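DNA photolyase (Agrobacterium tumefaciens, PDB 4U63) probably uses light energy, gathered by a methenyltetrahydrofolate antenna and passed to FAD, to split cyclobutane pyrimidine dimers in ultraviolet-damaged DNA. Local coordinates at residues Pro311-Lys316 / Ser398-Trp403; Ser370-Ile373 / Leu377-Trp380; Trp403-Val406 / Asp412-Pro415. All blocks are in the same frame, centred on the assembly; numbering follows the deposited sequence.

Contact 1 (Pro311-Lys316 / Ser398-Trp403); sequences PELGEK and SNAANW. With FAD (flavin-adenine dinucleotide), chain C.
L313 and A400 bury equal shares of this contact, and the alanine methyl is its focus. CB of A400 lies 3.8 Å from CG of L313, and it also meets the backbone on the loop side, with CA of G314 3.6 Å away. The small A400 lets the loop backbone come down close on the helix, the CA atoms of G314 and A400 being 4.7 Å apart. CG of L313 is anti to the backbone N (chi1 -168°), which carries CD2 past A400 to the next residue, 3.7 Å from the backbone N of A401 and against its methyl. The L313 side chain also packs on L307 of helix 287-309. Helix 398-407 presents A400 and A401 to the loop, while S398, N399, N402 and W403 line the FAD pocket, where the cofactor takes the folded, U-shaped form known from photolyases. N402 reads the adenine edge twice: ND2 donates to FAD N1A at 3.0 Å, and OD1 accepts from FAD N6A at 3.3 Å. The same ND2 donates to O of S398 at 2.7 Å; that oxygen lies close to the N402 amide plane, and these bonds help fix which way the amide is flipped. N402 N reaches the S398 oxygen from its opposite face. The W403 indole has FAD C7M over one face, offset toward the rim, 3.6 Å above the ring plane. Back on the loop side, NE2 of Q404, one residue further along the helix, donates to the carbonyl oxygens of both L313 and K316.

Contact 2 (Ser370-Ile373 / Leu377-Trp380); sequences SFLI and LIDW
I378 N donates to L372 O at 3.0 Å and 167°, a bond that spans six residues and closes the end of helix 362-375, where L377 turns back with positive phi and sets its CA 3.1 Å from O of I373 in a CA-H...O contact. The two larger side-chain meetings lie on this frame. L372 and I378 cross at about a right angle, CD1 of the leucine pressing on the isoleucine CB at 3.6 Å and touching its CG2 and CD1 as well; F334 of helix 331-338 packs on both. I373 and W380 instead run side by side, with CD1 of I373 3.8 Å from CB of W380. The W380 CG sits between its backbone N and carbonyl carbon (chi1 61°), which swings the indole away from I373 and lets NE1 bond to OD1 of N317. D379 caps the start of helix 380-390 and pairs with R381. The arrangement is a tight helix-to-helix turn: a left-handed residue ends one helix, through a bond one residue wider than the 6-to-1 bond of a Schellman motif, and an aspartate N-cap starts the next.

Contact 3 (Trp403-Val406 / Asp412-Pro415); sequences WQWV and DASP. With FAD (flavin-adenine dinucleotide), chain C.
D412 sets its CB over the five-membered ring of W405, a CH-pi contact with CB 4.2 Å from the ring centroid and 28° off the normal. The two side chains lie alongside each other and point the same way, but the carboxylate plane stands 89° from the indole. Next to this pair, CB of A413 rests 3.4 Å from the carbonyl O of W405. Water completes the join at two places. One molecule accepts from NE1 of W405 at 3.1 Å and from N of D412 at 3.1 Å, and donates a hydrogen bond to D412 OD2 at 2.7 Å, so it ties the ring to both the backbone and the acid. A second donates to O of V406 at 2.9 Å and to O of S414 at 2.7 Å, bridging the helix to the loop.

Further out, N of Y168 also donates to OD2 of D412, giving that oxygen a second donor beside the water. The indole of W405 meets W299 edge-to-face and packs on F302, C303 and L306 of helix 287-309. Q404 binds N of W318 through OE1. The side chain of W405 also lies about 4 Å from a bound sulfate ion, probably from the crystallisation liquor. With no direct hydrogen bond between the two segments and two waters carrying the polar links, the loop 412-415 meets the helix through a hydrated seam, and the two donors to OD2 would favour a charged D412.

In the fold
All three contacts fall within the FAD-binding part of the chain. In sequence, contact 2 comes between the two segments of contact 1, and contact 3 follows, starting at W403, where contact 1 ends. Contacts 1 and 3 share helix 398-407, their centres 11 Å apart; contact 2, on helix 362-375 and the turn to helix 380-390, lies 15 Å from contact 1 and 12 Å from contact 3, centre to centre. Q404 joins contacts 1 and 3, while contact 2 meets the others largely through tryptophans: W380 reaches L313, G314 and Q404, and its carbonyl meets W403 beside the flavin. W403, W380 and W327, which packs on I373, are probably the tryptophan triad that photoreduces FAD, as in related photolyases.

Contact 1 (Pro311-Lys316 / Ser398-Trp403)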
# COMPACT_ATOMS: atom_id res chain seq x y z
N PRO A 311 -13.26 -6.31 -10.10
CA PRO A 311 -13.16 -6.57 -8.65
C PRO A 311 -12.39 -7.84 -8.27
O PRO A 311 -11.89 -7.91 -7.14
CB PRO A 311 -14.63 -6.67 -8.23
CG PRO A 311 -15.33 -5.78 -9.20
CD PRO A 311 -14.65 -6.05 -10.51
N GLU A 312 -12.29 -8.81 -9.18
CA GLU A 312 -11.57 -10.05 -8.94
C GLU A 312 -10.06 -9.94 -9.27
O GLU A 312 -9.38 -10.95 -9.40
CB GLU A 312 -12.24 -11.19 -9.74
CG GLU A 312 -13.67 -11.47 -9.30
CD GLU A 312 -14.43 -12.37 -10.26
OE1 GLU A 312 -14.58 -12.03 -11.46
OE2 GLU A 312 -14.90 -13.44 -9.81
N LEU A 313 -9.55 -8.70 -9.37
CA LEU A 313 -8.13 -8.44 -9.70
C LEU A 313 -7.12 -9.21 -8.85
O LEU A 313 -6.05 -9.60 -9.34
CB LEU A 313 -7.84 -6.93 -9.60
CG LEU A 313 -6.53 -6.39 -10.16
CD1 LEU A 313 -6.47 -6.56 -11.67
CD2 LEU A 313 -6.37 -4.93 -9.78
N GLY A 314 -7.44 -9.45 -7.58
CA GLY A 314 -6.54 -10.21 -6.71
C GLY A 314 -6.64 -11.73 -6.76
O GLY A 314 -5.81 -12.41 -6.16
N GLU A 315 -7.64 -12.26 -7.47
CA GLU A 315 -7.89 -13.72 -7.50
C GLU A 315 -8.05 -14.35 -8.90
O GLU A 315 -7.76 -15.54 -9.05
CB GLU A 315 -9.12 -14.05 -6.65
CG GLU A 315 -9.54 -15.51 -6.70
CD GLU A 315 -8.40 -16.48 -6.40
OE1 GLU A 315 -7.63 -16.24 -5.44
OE2 GLU A 315 -8.29 -17.49 -7.13
N LYS A 316 -8.51 -13.59 -9.89
CA LYS A 316 -8.68 -14.13 -11.25
C LYS A 316 -7.79 -13.40 -12.24
O LYS A 316 -7.57 -12.20 -12.11
CB LYS A 316 -10.14 -14.02 -11.70
CG LYS A 316 -11.11 -14.88 -10.92
CD LYS A 316 -12.43 -15.01 -11.68
CE LYS A 316 -13.43 -15.87 -10.94
NZ LYS A 316 -14.79 -15.76 -11.54
N SER A 398 -3.29 -1.87 -5.57
CA SER A 398 -1.93 -1.78 -6.11
C SER A 398 -1.15 -3.08 -6.09
O SER A 398 -0.41 -3.37 -7.02
CB SER A 398 -1.14 -0.69 -5.40
OG SER A 398 -1.78 0.55 -5.52
N ASN A 399 -1.34 -3.88 -5.04
CA ASN A 399 -0.65 -5.16 -4.96
C ASN A 399 -1.13 -6.09 -6.09
O ASN A 399 -0.33 -6.54 -6.92
CB ASN A 399 -0.89 -5.78 -3.58
CG ASN A 399 0.08 -6.91 -3.27
OD1 ASN A 399 1.23 -6.90 -3.71
ND2 ASN A 399 -0.38 -7.87 -2.48
N ALA A 400 -2.43 -6.32 -6.15
CA ALA A 400 -3.03 -7.16 -7.20
C ALA A 400 -2.68 -6.69 -8.61
O ALA A 400 -2.26 -7.49 -9.45
CB ALA A 400 -4.55 -7.21 -7.05
N ALA A 401 -2.84 -5.39 -8.86
CA ALA A 401 -2.58 -4.85 -10.20
C ALA A 401 -1.14 -5.08 -10.63
O ALA A 401 -0.87 -5.52 -11.74
CB ALA A 401 -2.90 -3.37 -10.25
N ASN A 402 -0.20 -4.77 -9.74
CA ASN A 402 1.21 -4.92 -10.08
C ASN A 402 1.62 -6.38 -10.30
O ASN A 402 2.36 -6.67 -11.22
CB ASN A 402 2.11 -4.21 -9.06
CG ASN A 402 2.16 -2.71 -9.28
OD1 ASN A 402 2.90 -2.24 -10.14
ND2 ASN A 402 1.37 -1.96 -8.53
N TRP A 403 1.13 -7.28 -9.45
CA TRP A 403 1.37 -8.71 -9.68
C TRP A 403 0.84 -9.17 -11.05
O TRP A 403 1.53 -9.90 -11.78
CB TRP A 403 0.77 -9.56 -8.55
CG TRP A 403 1.67 -9.60 -7.35
CD1 TRP A 403 1.59 -8.84 -6.23
CD2 TRP A 403 2.80 -10.46 -7.17
NE1 TRP A 403 2.61 -9.16 -5.35
CE2 TRP A 403 3.37 -10.15 -5.92
CE3 TRP A 403 3.40 -11.45 -7.97
CZ2 TRP A 403 4.49 -10.81 -5.43
CZ3 TRP A 403 4.51 -12.11 -7.49
CH2 TRP A 403 5.05 -11.78 -6.23
PA FAD C . 7.30 6.74 -4.64
O1A FAD C . 8.23 6.44 -5.76
O2A FAD C . 7.65 7.84 -3.69
O5B FAD C . 5.85 6.96 -5.30
C5B FAD C . 4.84 7.77 -4.68
C4B FAD C . 3.54 7.01 -4.51
O4B FAD C . 3.02 6.59 -5.77
C3B FAD C . 3.67 5.75 -3.69
O3B FAD C . 3.70 6.02 -2.28
C2B FAD C . 2.46 4.96 -4.14
O2B FAD C . 1.28 5.37 -3.46
C1B FAD C . 2.35 5.33 -5.60
N9A FAD C . 2.98 4.36 -6.52
C8A FAD C . 4.25 4.41 -6.97
N7A FAD C . 4.51 3.40 -7.82
C5A FAD C . 3.37 2.68 -7.94
C6A FAD C . 2.98 1.48 -8.69
N6A FAD C . 3.87 0.85 -9.48
N1A FAD C . 1.71 1.05 -8.53
C2A FAD C . 0.82 1.68 -7.72
N3A FAD C . 1.13 2.79 -7.02
C4A FAD C . 2.37 3.31 -7.09
N1 FAD C . 2.24 -0.18 -3.86
C2 FAD C . 1.41 -0.03 -2.80
O2 FAD C . 1.14 1.14 -2.45
N3 FAD C . 0.89 -1.09 -2.14
C4 FAD C . 1.15 -2.37 -2.51
O4 FAD C . 0.65 -3.36 -1.90
C4X FAD C . 2.06 -2.61 -3.65
N5 FAD C . 2.41 -3.86 -4.08
C5X FAD C . 3.23 -4.02 -5.16
C6 FAD C . 3.57 -5.29 -5.62
C7 FAD C . 4.42 -5.47 -6.71
C7M FAD C . 4.77 -6.86 -7.19
C8 FAD C . 4.98 -4.29 -7.40
C8M FAD C . 5.90 -4.42 -8.60
C9 FAD C . 4.65 -3.04 -6.96
C9A FAD C . 3.80 -2.84 -5.87
N10 FAD C . 3.47 -1.53 -5.41
C10 FAD C . 2.60 -1.40 -4.31
C1' FAD C . 3.94 -0.31 -6.09
C2' FAD C . 5.23 0.35 -5.66
O2' FAD C . 6.29 -0.61 -5.68
C3' FAD C . 5.10 1.02 -4.30
O3' FAD C . 4.00 1.92 -4.28
C4' FAD C . 6.40 1.77 -4.00
O4' FAD C . 7.45 0.83 -3.80
C5' FAD C . 6.22 2.61 -2.75
O5' FAD C . 7.41 3.33 -2.41
P FAD C . 7.34 4.94 -2.33
O1P FAD C . 8.67 5.43 -1.88
O2P FAD C . 6.17 5.37 -1.49
O3P FAD C . 7.07 5.33 -3.86

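Contact 2 (Ser370-Ile373 / Leu377-Trp380)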
# COMPACT_ATOMS: atom_id res chain seq x y z
N SER A 370 8.82 -11.22 -10.76
CA SER A 370 9.17 -11.93 -11.97
C SER A 370 9.94 -13.22 -11.66
O SER A 370 9.70 -14.26 -12.29
CB SER A 370 9.98 -11.03 -12.91
OG SER A 370 10.20 -11.70 -14.14
N PHE A 371 10.85 -13.17 -10.69
CA PHE A 371 11.58 -14.38 -10.32
C PHE A 371 10.64 -15.50 -9.87
O PHE A 371 10.80 -16.66 -10.26
CB PHE A 371 12.60 -14.10 -9.25
CG PHE A 371 13.56 -15.24 -9.03
CD1 PHE A 371 14.67 -15.37 -9.84
CD2 PHE A 371 13.33 -16.19 -8.05
CE1 PHE A 371 15.55 -16.42 -9.67
CE2 PHE A 371 14.21 -17.25 -7.87
CZ PHE A 371 15.32 -17.36 -8.68
N LEU A 372 9.65 -15.16 -9.04
CA LEU A 372 8.68 -16.14 -8.56
C LEU A 372 7.85 -16.76 -9.69
O LEU A 372 7.74 -17.98 -9.80
CB LEU A 372 7.74 -15.49 -7.54
CG LEU A 372 6.72 -16.42 -6.89
CD1 LEU A 372 7.43 -17.47 -6.05
CD2 LEU A 372 5.74 -15.63 -6.05
N ILE A 373 7.30 -15.89 -10.54
CA ILE A 373 6.36 -16.29 -11.59
C ILE A 373 7.06 -17.02 -12.74
O ILE A 373 6.55 -18.04 -13.24
CB ILE A 373 5.64 -15.03 -12.15
CG1 ILE A 373 4.77 -14.40 -11.05
CG2 ILE A 373 4.78 -15.36 -13.38
CD1 ILE A 373 4.41 -12.96 -11.31
N LEU A 377 8.19 -20.50 -11.65
CA LEU A 377 6.91 -20.93 -12.20
C LEU A 377 5.86 -21.16 -11.11
O LEU A 377 5.11 -22.15 -11.16
CB LEU A 377 7.11 -22.18 -13.07
CG LEU A 377 6.26 -22.25 -14.32
CD1 LEU A 377 6.66 -21.12 -15.27
CD2 LEU A 377 6.39 -23.60 -15.01
N ILE A 378 5.82 -20.26 -10.14
CA ILE A 378 4.89 -20.35 -9.02
C ILE A 378 3.77 -19.35 -9.19
O ILE A 378 4.02 -18.20 -9.60
CB ILE A 378 5.61 -20.12 -7.68
CG1 ILE A 378 6.48 -21.34 -7.35
CG2 ILE A 378 4.62 -19.89 -6.55
CD1 ILE A 378 7.39 -21.12 -6.17
N ASP A 379 2.55 -19.79 -8.89
CA ASP A 379 1.34 -18.97 -9.01
C ASP A 379 1.52 -17.58 -8.40
O ASP A 379 1.85 -17.45 -7.22
CB ASP A 379 0.19 -19.72 -8.31
CG ASP A 379 -1.17 -19.11 -8.55
OD1 ASP A 379 -1.28 -17.94 -8.95
OD2 ASP A 379 -2.16 -19.83 -8.33
N TRP A 380 1.30 -16.54 -9.20
CA TRP A 380 1.45 -15.16 -8.74
C TRP A 380 0.60 -14.83 -7.50
O TRP A 380 0.97 -13.98 -6.70
CB TRP A 380 1.15 -14.16 -9.86
CG TRP A 380 -0.23 -14.20 -10.44
CD1 TRP A 380 -0.62 -14.88 -11.56
CD2 TRP A 380 -1.39 -13.50 -9.97
NE1 TRP A 380 -1.95 -14.67 -11.80
CE2 TRP A 380 -2.45 -13.83 -10.84
CE3 TRP A 380 -1.64 -12.65 -8.89
CZ2 TRP A 380 -3.74 -13.33 -10.67
CZ3 TRP A 380 -2.93 -12.14 -8.72
CH2 TRP A 380 -3.96 -12.49 -9.61

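Contact 3 (Trp403-Val406 / Asp412-Pro415)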
# COMPACT_ATOMS: atom_id res chain seq x y z
N TRP A 403 1.13 -7.28 -9.45
CA TRP A 403 1.37 -8.71 -9.68
C TRP A 403 0.84 -9.17 -11.05
O TRP A 403 1.53 -9.90 -11.78
CB TRP A 403 0.77 -9.56 -8.55
CG TRP A 403 1.67 -9.60 -7.35
CD1 TRP A 403 1.59 -8.84 -6.23
CD2 TRP A 403 2.80 -10.46 -7.17
NE1 TRP A 403 2.61 -9.16 -5.35
CE2 TRP A 403 3.37 -10.15 -5.92
CE3 TRP A 403 3.40 -11.45 -7.97
CZ2 TRP A 403 4.49 -10.81 -5.43
CZ3 TRP A 403 4.51 -12.11 -7.49
CH2 TRP A 403 5.05 -11.78 -6.23
N GLN A 404 -0.37 -8.74 -11.41
CA GLN A 404 -0.93 -9.10 -12.72
C GLN A 404 -0.10 -8.58 -13.90
O GLN A 404 0.08 -9.28 -14.89
CB GLN A 404 -2.39 -8.67 -12.84
CG GLN A 404 -3.32 -9.47 -11.93
CD GLN A 404 -4.45 -10.20 -12.67
OE1 GLN A 404 -4.27 -10.68 -13.78
NE2 GLN A 404 -5.59 -10.31 -12.02
N TRP A 405 0.42 -7.35 -13.78
CA TRP A 405 1.29 -6.80 -14.85
C TRP A 405 2.57 -7.61 -14.99
O TRP A 405 2.98 -7.94 -16.10
CB TRP A 405 1.62 -5.32 -14.61
CG TRP A 405 0.47 -4.39 -14.85
CD1 TRP A 405 -0.45 -4.45 -15.88
CD2 TRP A 405 0.12 -3.25 -14.07
NE1 TRP A 405 -1.35 -3.42 -15.77
CE2 TRP A 405 -1.03 -2.67 -14.67
CE3 TRP A 405 0.66 -2.65 -12.93
CZ2 TRP A 405 -1.64 -1.53 -14.15
CZ3 TRP A 405 0.04 -1.53 -12.42
CH2 TRP A 405 -1.09 -0.97 -13.03
N VAL A 406 3.20 -7.96 -13.86
CA VAL A 406 4.41 -8.78 -13.92
C VAL A 406 4.10 -10.16 -14.53
O VAL A 406 4.91 -10.71 -15.28
CB VAL A 406 5.08 -8.93 -12.54
CG1 VAL A 406 6.32 -9.82 -12.64
CG2 VAL A 406 5.49 -7.56 -12.00
N ASP A 412 -0.76 -2.80 -20.01
CA ASP A 412 0.54 -2.30 -19.53
C ASP A 412 1.47 -3.42 -19.03
O ASP A 412 2.56 -3.13 -18.51
CB ASP A 412 0.31 -1.25 -18.45
CG ASP A 412 -0.32 0.02 -19.01
OD1 ASP A 412 0.38 0.75 -19.74
OD2 ASP A 412 -1.51 0.28 -18.74
N ALA A 413 1.05 -4.67 -19.21
CA ALA A 413 1.86 -5.81 -18.81
C ALA A 413 3.00 -6.01 -19.78
O ALA A 413 2.87 -5.78 -20.98
CB ALA A 413 1.02 -7.08 -18.76
N SER A 414 4.13 -6.44 -19.24
CA SER A 414 5.22 -6.92 -20.05
C SER A 414 4.78 -8.31 -20.56
O SER A 414 4.23 -9.09 -19.77
CB SER A 414 6.50 -7.05 -19.22
OG SER A 414 7.58 -7.52 -20.00
N PRO A 415 5.00 -8.61 -21.85
CA PRO A 415 4.63 -9.94 -22.35
C PRO A 415 5.32 -11.04 -21.54
O PRO A 415 6.43 -10.85 -21.06
CB PRO A 415 5.14 -9.93 -23.80
CG PRO A 415 5.22 -8.50 -24.17
CD PRO A 415 5.60 -7.78 -22.91
PA FAD C . 7.30 6.74 -4.64
O1A FAD C . 8.23 6.44 -5.76
O2A FAD C . 7.65 7.84 -3.69
O5B FAD C . 5.85 6.96 -5.30
C5B FAD C . 4.84 7.77 -4.68
C4B FAD C . 3.54 7.01 -4.51
O4B FAD C . 3.02 6.59 -5.77
C3B FAD C . 3.67 5.75 -3.69
O3B FAD C . 3.70 6.02 -2.28
C2B FAD C . 2.46 4.96 -4.14
O2B FAD C . 1.28 5.37 -3.46
C1B FAD C . 2.35 5.33 -5.60
N9A FAD C . 2.98 4.36 -6.52
C8A FAD C . 4.25 4.41 -6.97
N7A FAD C . 4.51 3.40 -7.82
C5A FAD C . 3.37 2.68 -7.94
C6A FAD C . 2.98 1.48 -8.69
N6A FAD C . 3.87 0.85 -9.48
N1A FAD C . 1.71 1.05 -8.53
C2A FAD C . 0.82 1.68 -7.72
N3A FAD C . 1.13 2.79 -7.02
C4A FAD C . 2.37 3.31 -7.09
N1 FAD C . 2.24 -0.18 -3.86
C2 FAD C . 1.41 -0.03 -2.80
O2 FAD C . 1.14 1.14 -2.45
N3 FAD C . 0.89 -1.09 -2.14
C4 FAD C . 1.15 -2.37 -2.51
O4 FAD C . 0.65 -3.36 -1.90
C4X FAD C . 2.06 -2.61 -3.65
N5 FAD C . 2.41 -3.86 -4.08
C5X FAD C . 3.23 -4.02 -5.16
C6 FAD C . 3.57 -5.29 -5.62
C7 FAD C . 4.42 -5.47 -6.71
C7M FAD C . 4.77 -6.86 -7.19
C8 FAD C . 4.98 -4.29 -7.40
C8M FAD C . 5.90 -4.42 -8.60
C9 FAD C . 4.65 -3.04 -6.96
C9A FAD C . 3.80 -2.84 -5.87
N10 FAD C . 3.47 -1.53 -5.41
C10 FAD C . 2.60 -1.40 -4.31
C1' FAD C . 3.94 -0.31 -6.09
C2' FAD C . 5.23 0.35 -5.66
O2' FAD C . 6.29 -0.61 -5.68
C3' FAD C . 5.10 1.02 -4.30
O3' FAD C . 4.00 1.92 -4.28
C4' FAD C . 6.40 1.77 -4.00
O4' FAD C . 7.45 0.83 -3.80
C5' FAD C . 6.22 2.61 -2.75
O5' FAD C . 7.41 3.33 -2.41
P FAD C . 7.34 4.94 -2.33
O1P FAD C . 8.67 5.43 -1.88
O2P FAD C . 6.17 5.37 -1.49
O3P FAD C . 7.07 5.33 -3.86
O HOH W 1 -2.92 -1.94 -18.03
O HOH W 2 5.09 -11.03 -18.11